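Local coordinates for protein 16S rRNA (guanine(1405)-N(7))-methyltransferase (Klebsiella pneumoniae, PDB 6PI9) that probably methylates the N7 position of guanine 1405 in 16S rRNA, using S-adenosyl-L-methionine as methyl donor, and so confers resistance to various aminoglycosides, at residues A[211-216]-A[231-236]; A[182-187]-A[250-255]. All blocks are in the same frame, centred on the assembly; numbering follows the deposited sequence.

Interaction 1: A[211-216]-A[231-236]; sequences VTFPTR and DWFERI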
ATOM      1  N   VAL A 211     -19.089   7.458   0.344  1.00 27.27           N
ATOM      2  CA  VAL A 211     -18.283   6.327  -0.143  1.00 24.57           C
ATOM      3  C   VAL A 211     -17.120   6.911  -0.912  1.00 28.88           C
ATOM      4  O   VAL A 211     -17.334   7.773  -1.772  1.00 29.79           O
ATOM      5  CB  VAL A 211     -19.106   5.404  -1.068  1.00 29.98           C
ATOM      6  CG1 VAL A 211     -18.216   4.269  -1.679  1.00 28.42           C
ATOM      7  CG2 VAL A 211     -20.381   4.862  -0.342  1.00 36.20           C
ATOM      8  N   THR A 212     -15.887   6.539  -0.564  1.00 28.17           N
ATOM      9  CA  THR A 212     -14.768   7.159  -1.255  1.00 25.81           C
ATOM     10  C   THR A 212     -13.762   6.137  -1.760  1.00 27.77           C
ATOM     11  O   THR A 212     -13.644   5.016  -1.254  1.00 27.73           O
ATOM     12  CB  THR A 212     -14.010   8.168  -0.399  1.00 28.71           C
ATOM     13  OG1 THR A 212     -13.164   7.447   0.505  1.00 29.47           O
ATOM     14  CG2 THR A 212     -14.991   9.057   0.348  1.00 26.89           C
ATOM     15  N   PHE A 213     -12.964   6.588  -2.743  1.00 26.16           N
ATOM     16  CA  PHE A 213     -11.955   5.704  -3.336  1.00 27.25           C
ATOM     17  C   PHE A 213     -10.651   6.475  -3.482  1.00 29.21           C
ATOM     18  O   PHE A 213     -10.670   7.668  -3.758  1.00 30.15           O
ATOM     19  CB  PHE A 213     -12.378   5.246  -4.760  1.00 27.69           C
ATOM     20  CG  PHE A 213     -13.658   4.463  -4.769  1.00 26.56           C
ATOM     21  CD1 PHE A 213     -13.623   3.073  -4.655  1.00 24.63           C
ATOM     22  CD2 PHE A 213     -14.902   5.115  -4.881  1.00 28.02           C
ATOM     23  CE1 PHE A 213     -14.833   2.329  -4.655  1.00 29.13           C
ATOM     24  CE2 PHE A 213     -16.121   4.388  -4.869  1.00 25.65           C
ATOM     25  CZ  PHE A 213     -16.084   2.975  -4.761  1.00 27.97           C
ATOM     26  N   PRO A 214      -9.520   5.815  -3.325  1.00 31.82           N
ATOM     27  CA  PRO A 214      -8.256   6.507  -3.583  1.00 36.86           C
ATOM     28  C   PRO A 214      -8.044   6.655  -5.083  1.00 40.76           C
ATOM     29  O   PRO A 214      -8.337   5.748  -5.865  1.00 46.76           O
ATOM     30  CB  PRO A 214      -7.207   5.585  -2.956  1.00 42.20           C
ATOM     31  CG  PRO A 214      -7.870   4.169  -3.051  1.00 40.17           C
ATOM     32  CD  PRO A 214      -9.372   4.388  -2.969  1.00 34.41           C
ATOM     33  N   THR A 215      -7.590   7.811  -5.493  1.00 52.33           N
ATOM     34  CA  THR A 215      -7.159   7.994  -6.873  1.00 62.71           C
ATOM     35  C   THR A 215      -5.642   7.961  -6.790  1.00 83.40           C
ATOM     36  O   THR A 215      -5.010   8.937  -6.376  1.00 90.53           O
ATOM     37  CB  THR A 215      -7.675   9.295  -7.479  1.00 56.14           C
ATOM     38  OG1 THR A 215      -6.846  10.375  -7.025  1.00 58.27           O
ATOM     39  CG2 THR A 215      -9.137   9.559  -7.088  1.00 50.62           C
ATOM     40  N   ARG A 216      -5.057   6.827  -7.151  1.00100.98           N
ATOM     41  CA  ARG A 216      -3.637   6.641  -6.897  1.00105.28           C
ATOM     42  C   ARG A 216      -2.760   7.392  -7.900  1.00104.59           C
ATOM     43  O   ARG A 216      -1.727   6.871  -8.334  1.00110.61           O
ATOM     44  CB  ARG A 216      -3.327   5.145  -6.878  1.00110.82           C
ATOM     45  CG  ARG A 216      -3.284   4.587  -5.459  1.00114.61           C
ATOM     46  CD  ARG A 216      -3.262   3.078  -5.432  1.00115.13           C
ATOM     47  NE  ARG A 216      -4.233   2.529  -4.488  1.00114.75           N
ATOM     48  CZ  ARG A 216      -5.439   2.084  -4.825  1.00113.38           C
ATOM     49  NH1 ARG A 216      -5.838   2.141  -6.088  1.00113.52           N
ATOM     50  NH2 ARG A 216      -6.244   1.586  -3.896  1.00110.87           N
ATOM     51  N   ASP A 231     -16.542   3.384 -12.539  1.00 36.41           N
ATOM     52  CA  ASP A 231     -17.331   2.445 -13.327  1.00 35.87           C
ATOM     53  C   ASP A 231     -17.776   1.277 -12.470  1.00 34.14           C
ATOM     54  O   ASP A 231     -18.922   0.795 -12.585  1.00 33.40           O
ATOM     55  CB  ASP A 231     -16.535   1.891 -14.509  1.00 35.44           C
ATOM     56  CG  ASP A 231     -16.255   2.901 -15.607  1.00 40.82           C
ATOM     57  OD1 ASP A 231     -16.930   3.946 -15.755  1.00 39.32           O
ATOM     58  OD2 ASP A 231     -15.298   2.604 -16.350  1.00 43.55           O
ATOM     59  N   TRP A 232     -16.868   0.769 -11.632  1.00 30.91           N
ATOM     60  CA  TRP A 232     -17.199  -0.383 -10.817  1.00 30.52           C
ATOM     61  C   TRP A 232     -18.274  -0.018  -9.820  1.00 35.02           C
ATOM     62  O   TRP A 232     -19.280  -0.741  -9.655  1.00 35.45           O
ATOM     63  CB  TRP A 232     -15.941  -0.873 -10.079  1.00 29.43           C
ATOM     64  CG  TRP A 232     -16.227  -1.944  -9.066  1.00 34.14           C
ATOM     65  CD1 TRP A 232     -16.348  -3.310  -9.313  1.00 34.04           C
ATOM     66  CD2 TRP A 232     -16.436  -1.767  -7.664  1.00 31.42           C
ATOM     67  NE1 TRP A 232     -16.634  -3.956  -8.142  1.00 31.93           N
ATOM     68  CE2 TRP A 232     -16.663  -3.050  -7.112  1.00 30.27           C
ATOM     69  CE3 TRP A 232     -16.409  -0.652  -6.808  1.00 31.07           C
ATOM     70  CZ2 TRP A 232     -16.912  -3.240  -5.784  1.00 29.51           C
ATOM     71  CZ3 TRP A 232     -16.624  -0.854  -5.439  1.00 35.81           C
ATOM     72  CH2 TRP A 232     -16.882  -2.138  -4.949  1.00 37.12           C
ATOM     73  N   PHE A 233     -18.083   1.113  -9.153  1.00 29.47           N
ATOM     74  CA  PHE A 233     -19.080   1.541  -8.185  1.00 34.32           C
ATOM     75  C   PHE A 233     -20.447   1.713  -8.846  1.00 36.05           C
ATOM     76  O   PHE A 233     -21.478   1.263  -8.312  1.00 38.84           O
ATOM     77  CB  PHE A 233     -18.617   2.842  -7.512  1.00 35.78           C
ATOM     78  CG  PHE A 233     -19.532   3.295  -6.385  1.00 32.86           C
ATOM     79  CD1 PHE A 233     -19.747   2.473  -5.303  1.00 32.76           C
ATOM     80  CD2 PHE A 233     -20.144   4.540  -6.425  1.00 35.66           C
ATOM     81  CE1 PHE A 233     -20.559   2.886  -4.245  1.00 35.93           C
ATOM     82  CE2 PHE A 233     -20.976   4.961  -5.348  1.00 40.69           C
ATOM     83  CZ  PHE A 233     -21.152   4.111  -4.270  1.00 35.13           C
ATOM     84  N   GLU A 234     -20.494   2.345 -10.012  1.00 34.99           N
ATOM     85  CA  GLU A 234     -21.818   2.576 -10.586  1.00 39.56           C
ATOM     86  C   GLU A 234     -22.466   1.257 -10.966  1.00 42.42           C
ATOM     87  O   GLU A 234     -23.697   1.141 -10.940  1.00 41.04           O
ATOM     88  CB  GLU A 234     -21.727   3.508 -11.785  1.00 45.55           C
ATOM     89  CG  GLU A 234     -20.839   4.719 -11.532  1.00 65.49           C
ATOM     90  CD  GLU A 234     -21.488   5.940 -10.879  1.00 78.68           C
ATOM     91  OE1 GLU A 234     -20.896   7.039 -11.049  1.00 81.71           O
ATOM     92  OE2 GLU A 234     -22.542   5.821 -10.209  1.00 80.49           O
ATOM     93  N   ARG A 235     -21.660   0.235 -11.220  1.00 38.04           N
ATOM     94  CA  ARG A 235     -22.202  -1.048 -11.615  1.00 41.77           C
ATOM     95  C   ARG A 235     -22.682  -1.842 -10.400  1.00 42.76           C
ATOM     96  O   ARG A 235     -23.708  -2.524 -10.466  1.00 44.21           O
ATOM     97  CB  ARG A 235     -21.143  -1.830 -12.390  1.00 45.03           C
ATOM     98  CG  ARG A 235     -21.535  -3.244 -12.664  1.00 54.58           C
ATOM     99  CD  ARG A 235     -20.648  -3.884 -13.707  1.00 62.44           C
ATOM    100  NE  ARG A 235     -19.254  -4.012 -13.289  1.00 66.19           N
ATOM    101  CZ  ARG A 235     -18.806  -4.978 -12.487  1.00 69.80           C
ATOM    102  NH1 ARG A 235     -19.661  -5.871 -11.983  1.00 70.21           N
ATOM    103  NH2 ARG A 235     -17.512  -5.051 -12.172  1.00 69.37           N
ATOM    104  N   ILE A 236     -21.998  -1.748  -9.271  1.00 36.70           N
ATOM    105  CA  ILE A 236     -22.411  -2.590  -8.133  1.00 38.09           C
ATOM    106  C   ILE A 236     -23.384  -1.862  -7.219  1.00 41.51           C
ATOM    107  O   ILE A 236     -23.988  -2.494  -6.339  1.00 42.50           O
ATOM    108  CB  ILE A 236     -21.223  -3.104  -7.312  1.00 37.59           C
ATOM    109  CG1 ILE A 236     -20.478  -1.956  -6.625  1.00 38.27           C
ATOM    110  CG2 ILE A 236     -20.251  -3.931  -8.214  1.00 39.42           C
ATOM    111  CD1 ILE A 236     -20.741  -1.786  -5.129  1.00 40.20           C
TER

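Interaction 2: A[182-187]-A[250-255]; sequences LMKLLP and SDELVY. With SAH (S-adenosyl-L-homocysteine), chain B.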
ATOM      1  N   LEU A 182     -17.928   5.119   4.344  1.00 30.92           N
ATOM      2  CA  LEU A 182     -17.224   3.948   3.817  1.00 27.79           C
ATOM      3  C   LEU A 182     -16.076   4.509   3.002  1.00 28.94           C
ATOM      4  O   LEU A 182     -16.147   4.567   1.750  1.00 27.39           O
ATOM      5  CB  LEU A 182     -18.147   3.089   2.947  1.00 26.92           C
ATOM      6  CG  LEU A 182     -19.279   2.423   3.768  1.00 29.70           C
ATOM      7  CD1 LEU A 182     -20.452   3.406   3.870  1.00 36.30           C
ATOM      8  CD2 LEU A 182     -19.771   1.149   3.035  1.00 32.90           C
ATOM      9  N   MET A 183     -15.025   4.964   3.693  1.00 27.77           N
ATOM     10  CA  MET A 183     -13.992   5.759   3.039  1.00 28.33           C
ATOM     11  C   MET A 183     -12.787   4.857   2.755  1.00 31.58           C
ATOM     12  O   MET A 183     -12.256   4.219   3.685  1.00 29.50           O
ATOM     13  CB  MET A 183     -13.651   6.955   3.937  1.00 30.63           C
ATOM     14  CG  MET A 183     -14.837   7.933   4.038  1.00 34.18           C
ATOM     15  SD  MET A 183     -14.631   9.076   5.456  1.00 41.67           S
ATOM     16  CE  MET A 183     -13.045   9.826   5.070  1.00 42.39           C
ATOM     17  N   LYS A 184     -12.371   4.803   1.475  1.00 28.04           N
ATOM     18  CA  LYS A 184     -11.225   4.001   1.031  1.00 28.27           C
ATOM     19  C   LYS A 184     -11.348   2.569   1.507  1.00 28.45           C
ATOM     20  O   LYS A 184     -10.376   1.933   1.971  1.00 33.03           O
ATOM     21  CB  LYS A 184      -9.930   4.641   1.533  1.00 28.41           C
ATOM     22  CG  LYS A 184      -9.730   6.010   0.851  1.00 27.36           C
ATOM     23  CD  LYS A 184      -8.498   6.738   1.544  1.00 34.99           C
ATOM     24  CE  LYS A 184      -8.221   8.120   0.871  1.00 37.71           C
ATOM     25  NZ  LYS A 184      -7.190   8.855   1.739  1.00 40.18           N
ATOM     26  N   LEU A 185     -12.549   2.068   1.425  1.00 26.53           N
ATOM     27  CA  LEU A 185     -12.891   0.782   2.014  1.00 28.35           C
ATOM     28  C   LEU A 185     -13.391  -0.233   1.001  1.00 27.83           C
ATOM     29  O   LEU A 185     -13.008  -1.393   1.063  1.00 28.41           O
ATOM     30  CB  LEU A 185     -13.992   1.002   3.072  1.00 30.79           C
ATOM     31  CG  LEU A 185     -14.691  -0.295   3.509  1.00 33.36           C
ATOM     32  CD1 LEU A 185     -13.692  -1.222   4.209  1.00 33.74           C
ATOM     33  CD2 LEU A 185     -15.812   0.080   4.483  1.00 35.03           C
ATOM     34  N   LEU A 186     -14.267   0.159   0.070  1.00 26.76           N
ATOM     35  CA  LEU A 186     -14.916  -0.877  -0.737  1.00 26.08           C
ATOM     36  C   LEU A 186     -13.925  -1.698  -1.567  1.00 26.68           C
ATOM     37  O   LEU A 186     -14.162  -2.914  -1.704  1.00 29.45           O
ATOM     38  CB  LEU A 186     -15.996  -0.242  -1.646  1.00 27.05           C
ATOM     39  CG  LEU A 186     -17.210   0.318  -0.877  1.00 26.84           C
ATOM     40  CD1 LEU A 186     -18.374   0.698  -1.863  1.00 29.67           C
ATOM     41  CD2 LEU A 186     -17.717  -0.652   0.200  1.00 28.83           C
ATOM     42  N   PRO A 187     -12.846  -1.144  -2.155  1.00 27.69           N
ATOM     43  CA  PRO A 187     -11.949  -2.042  -2.916  1.00 32.34           C
ATOM     44  C   PRO A 187     -11.313  -3.096  -2.068  1.00 33.73           C
ATOM     45  O   PRO A 187     -11.199  -4.234  -2.526  1.00 33.28           O
ATOM     46  CB  PRO A 187     -10.873  -1.111  -3.522  1.00 29.50           C
ATOM     47  CG  PRO A 187     -11.597   0.226  -3.647  1.00 30.42           C
ATOM     48  CD  PRO A 187     -12.537   0.274  -2.439  1.00 30.63           C
ATOM     49  N   SER A 250      -8.205  15.939  -2.983  1.00 53.10           N
ATOM     50  CA  SER A 250      -6.906  15.487  -2.462  1.00 64.71           C
ATOM     51  C   SER A 250      -6.664  13.981  -2.696  1.00 64.01           C
ATOM     52  O   SER A 250      -6.316  13.214  -1.785  1.00 64.61           O
ATOM     53  CB  SER A 250      -6.786  15.858  -0.979  1.00 73.40           C
ATOM     54  OG  SER A 250      -5.624  15.302  -0.393  1.00 78.87           O
ATOM     55  N   ASP A 251      -6.834  13.574  -3.955  1.00 56.34           N
ATOM     56  CA  ASP A 251      -6.662  12.196  -4.437  1.00 51.97           C
ATOM     57  C   ASP A 251      -7.633  11.235  -3.766  1.00 48.43           C
ATOM     58  O   ASP A 251      -7.300  10.060  -3.562  1.00 49.38           O
ATOM     59  CB  ASP A 251      -5.219  11.691  -4.280  1.00 60.98           C
ATOM     60  CG  ASP A 251      -4.236  12.328  -5.317  1.00 70.12           C
ATOM     61  OD1 ASP A 251      -3.208  12.860  -4.853  1.00 66.64           O
ATOM     62  OD2 ASP A 251      -4.473  12.271  -6.574  1.00 75.13           O
ATOM     63  N   GLU A 252      -8.822  11.732  -3.395  1.00 39.37           N
ATOM     64  CA  GLU A 252      -9.907  10.884  -2.905  1.00 35.01           C
ATOM     65  C   GLU A 252     -11.135  11.180  -3.753  1.00 34.98           C
ATOM     66  O   GLU A 252     -11.590  12.321  -3.780  1.00 36.93           O
ATOM     67  CB  GLU A 252     -10.178  11.172  -1.403  1.00 35.61           C
ATOM     68  CG  GLU A 252     -11.223  10.238  -0.790  1.00 34.23           C
ATOM     69  CD  GLU A 252     -11.240  10.327   0.727  1.00 37.71           C
ATOM     70  OE1 GLU A 252     -10.803  11.355   1.260  1.00 40.27           O
ATOM     71  OE2 GLU A 252     -11.649   9.361   1.390  1.00 38.64           O
ATOM     72  N   LEU A 253     -11.662  10.163  -4.441  1.00 34.35           N
ATOM     73  CA  LEU A 253     -12.933  10.292  -5.160  1.00 36.80           C
ATOM     74  C   LEU A 253     -14.074  10.053  -4.181  1.00 33.65           C
ATOM     75  O   LEU A 253     -14.153   8.967  -3.591  1.00 33.24           O
ATOM     76  CB  LEU A 253     -13.004   9.262  -6.286  1.00 35.18           C
ATOM     77  CG  LEU A 253     -14.374   9.034  -6.988  1.00 37.93           C
ATOM     78  CD1 LEU A 253     -14.866  10.283  -7.721  1.00 38.78           C
ATOM     79  CD2 LEU A 253     -14.193   7.823  -7.925  1.00 37.14           C
ATOM     80  N   VAL A 254     -14.970  11.037  -4.037  1.00 34.62           N
ATOM     81  CA  VAL A 254     -15.988  11.035  -2.979  1.00 39.39           C
ATOM     82  C   VAL A 254     -17.370  10.987  -3.631  1.00 32.73           C
ATOM     83  O   VAL A 254     -17.646  11.763  -4.527  1.00 34.28           O
ATOM     84  CB  VAL A 254     -15.898  12.295  -2.087  1.00 39.89           C
ATOM     85  CG1 VAL A 254     -16.983  12.223  -0.937  1.00 39.96           C
ATOM     86  CG2 VAL A 254     -14.484  12.483  -1.516  1.00 34.80           C
ATOM     87  N   TYR A 255     -18.222  10.081  -3.159  1.00 33.25           N
ATOM     88  CA  TYR A 255     -19.620   9.952  -3.565  1.00 34.06           C
ATOM     89  C   TYR A 255     -20.525  10.224  -2.369  1.00 38.70           C
ATOM     90  O   TYR A 255     -20.334   9.635  -1.303  1.00 33.73           O
ATOM     91  CB  TYR A 255     -19.943   8.522  -4.005  1.00 33.60           C
ATOM     92  CG  TYR A 255     -19.405   8.175  -5.372  1.00 36.14           C
ATOM     93  CD1 TYR A 255     -20.148   8.410  -6.512  1.00 40.64           C
ATOM     94  CD2 TYR A 255     -18.149   7.591  -5.510  1.00 36.17           C
ATOM     95  CE1 TYR A 255     -19.632   8.067  -7.782  1.00 37.58           C
ATOM     96  CE2 TYR A 255     -17.646   7.268  -6.766  1.00 35.47           C
ATOM     97  CZ  TYR A 255     -18.373   7.499  -7.863  1.00 33.30           C
ATOM     98  OH  TYR A 255     -17.856   7.150  -9.108  1.00 39.39           O
TER
HETATM   99  N   SAH B 301     -11.721   4.833   6.418  1.00 31.10           N
HETATM  100  CA  SAH B 301     -10.408   5.231   6.971  1.00 37.56           C
HETATM  101  CB  SAH B 301      -9.393   4.115   6.803  1.00 32.30           C
HETATM  102  CG  SAH B 301      -9.202   3.536   5.371  1.00 33.14           C
HETATM  103  SD  SAH B 301      -7.736   2.405   5.306  1.00 39.99           S
HETATM  104  C   SAH B 301      -9.889   6.510   6.287  1.00 42.37           C
HETATM  105  O   SAH B 301     -10.317   6.750   5.139  1.00 39.26           O
HETATM  106  OXT SAH B 301      -9.045   7.253   6.827  1.00 39.30           O
HETATM  107  C5' SAH B 301      -8.641   0.798   5.288  1.00 39.29           C
HETATM  108  C4' SAH B 301      -9.101   0.329   6.700  1.00 38.86           C
HETATM  109  O4' SAH B 301      -9.976  -0.813   6.569  1.00 37.65           O
HETATM  110  C3' SAH B 301      -8.003  -0.058   7.732  1.00 40.94           C
HETATM  111  O3' SAH B 301      -8.147   0.719   8.938  1.00 41.88           O
HETATM  112  C2' SAH B 301      -8.250  -1.534   8.040  1.00 38.14           C
HETATM  113  O2' SAH B 301      -8.005  -1.784   9.426  1.00 39.56           O
HETATM  114  C1' SAH B 301      -9.751  -1.633   7.730  1.00 34.99           C
HETATM  115  N9  SAH B 301     -10.193  -2.952   7.320  1.00 32.75           N
HETATM  116  C8  SAH B 301      -9.671  -3.726   6.315  1.00 35.06           C
HETATM  117  N7  SAH B 301     -10.465  -4.831   6.185  1.00 34.29           N
HETATM  118  C5  SAH B 301     -11.436  -4.769   7.151  1.00 32.95           C
HETATM  119  C6  SAH B 301     -12.460  -5.607   7.530  1.00 34.53           C
HETATM  120  N6  SAH B 301     -12.652  -6.788   6.981  1.00 31.44           N
HETATM  121  N1  SAH B 301     -13.327  -5.174   8.520  1.00 30.01           N
HETATM  122  C2  SAH B 301     -13.125  -4.006   9.174  1.00 30.24           C
HETATM  123  N3  SAH B 301     -12.104  -3.161   8.830  1.00 33.28           N
HETATM  124  C4  SAH B 301     -11.290  -3.577   7.819  1.00 30.83           C
HETATM  125  O   HOH W   1      -7.477  11.502   1.112  1.00 52.25           O

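Interaction 1: A[211-216]-A[231-236]
Phe213, on the strand 208-214, sets the outer edge of its ring against Trp232 and Phe233 of the helix 225-236. From CB, which points toward the helix, the side chain leaves with CG anti to the carbonyl carbon (chi1 -61°), carrying the outer ring atoms across to the helix. CE1 meets the six-membered ring of Trp232, 3.7 Å from its CZ3. At the far end, Phe213 CZ lies 3.7 Å from Phe233 CD1 and about as near to Phe233 CB, while CE2 sits over one face of the Phe233 ring. The two phenylalanines thus form an offset edge-to-face pair, with centroids 5.5 Å apart and planes at 63°. A long, flat side chain suits position 213: one edge reaches both aromatic residues across the 11.0 Å between the axes of 211-214 and 231-236. Two residues earlier, Val211 faces the same way, as alternate residues of a strand do. Its CG1 stops 3.7 Å from Phe233 CE1; a short branched side chain suits this spot, meeting the ring at van der Waals distance without a longer chain. Leu201 touches both Val211 and Phe233, and Tyr229 and Tyr255 add further rings. No hydrogen bond joins the two segments, so helix and sheet are held here by dispersion and the weak electrostatics of ring hydrogens directed at a pi face, in a buried, wholly apolar interface.

Interaction 2: A[182-187]-A[250-255]
Lys184 and Glu252 meet beside the bound product, S-adenosyl-L-homocysteine, in the Rossmann-like methyltransferase fold, where the chain leaving the strand 179-183 passes the ligand pocket. The close part is aliphatic chain against carboxylate. Lys184 runs extended beyond CG and crosses the Glu252 side chain at about a right angle, bringing its CE within 3.7 Å of Glu252 OE2. Glu252 reaches this place with CG anti to its backbone N (chi1 -175°) and the next bond extended. Met183 bends at its last torsion (chi3 57°), and its CE comes to 4.0 Å from Glu252 OE2; Trp103 packs on both Met183 and Glu252. A long lysine suits its position because its methylenes can line the pocket while the ammonium passes on to Glu95, its salt-bridge partner. The carboxylate is likewise held from outside the pair, OE2 by Thr212 OG1 and OE1 by Arg96 NE, an arrangement that would favour the charged form. The charged ends themselves meet more loosely: Lys184 NZ and Glu252 OE1 are 4.4 Å apart, too far for a direct salt bridge, and a water fills in between them. It accepts from Lys184 NZ at 2.7 Å and donates only weakly to Glu252 OE1. On the ligand side Met183 contributes its backbone, since the amino N of S-adenosyl-L-homocysteine donates a hydrogen bond to Met183 O at 2.9 Å.

In the fold
The centres of the two contacts lie about 7 Å apart, and both build on one mixed sheet in which the strand 208-214 runs between 179-183, parallel to it, and 252-259, antiparallel to it. Along the chain the order is 182-187, 211-216, 231-236, 250-255, so interaction 2 brackets interaction 1. They meet through the middle strand: Phe213 O pairs with Leu253 N, and Thr212 OG1, already a partner of Glu252, also bonds to the backbone N of Lys184. Side chains alternate along that strand, with Val211 and Phe213 on the helix 225-236, so neighbouring residues of one strand serve the helix-sheet core and the polar network next to the ligand pocket.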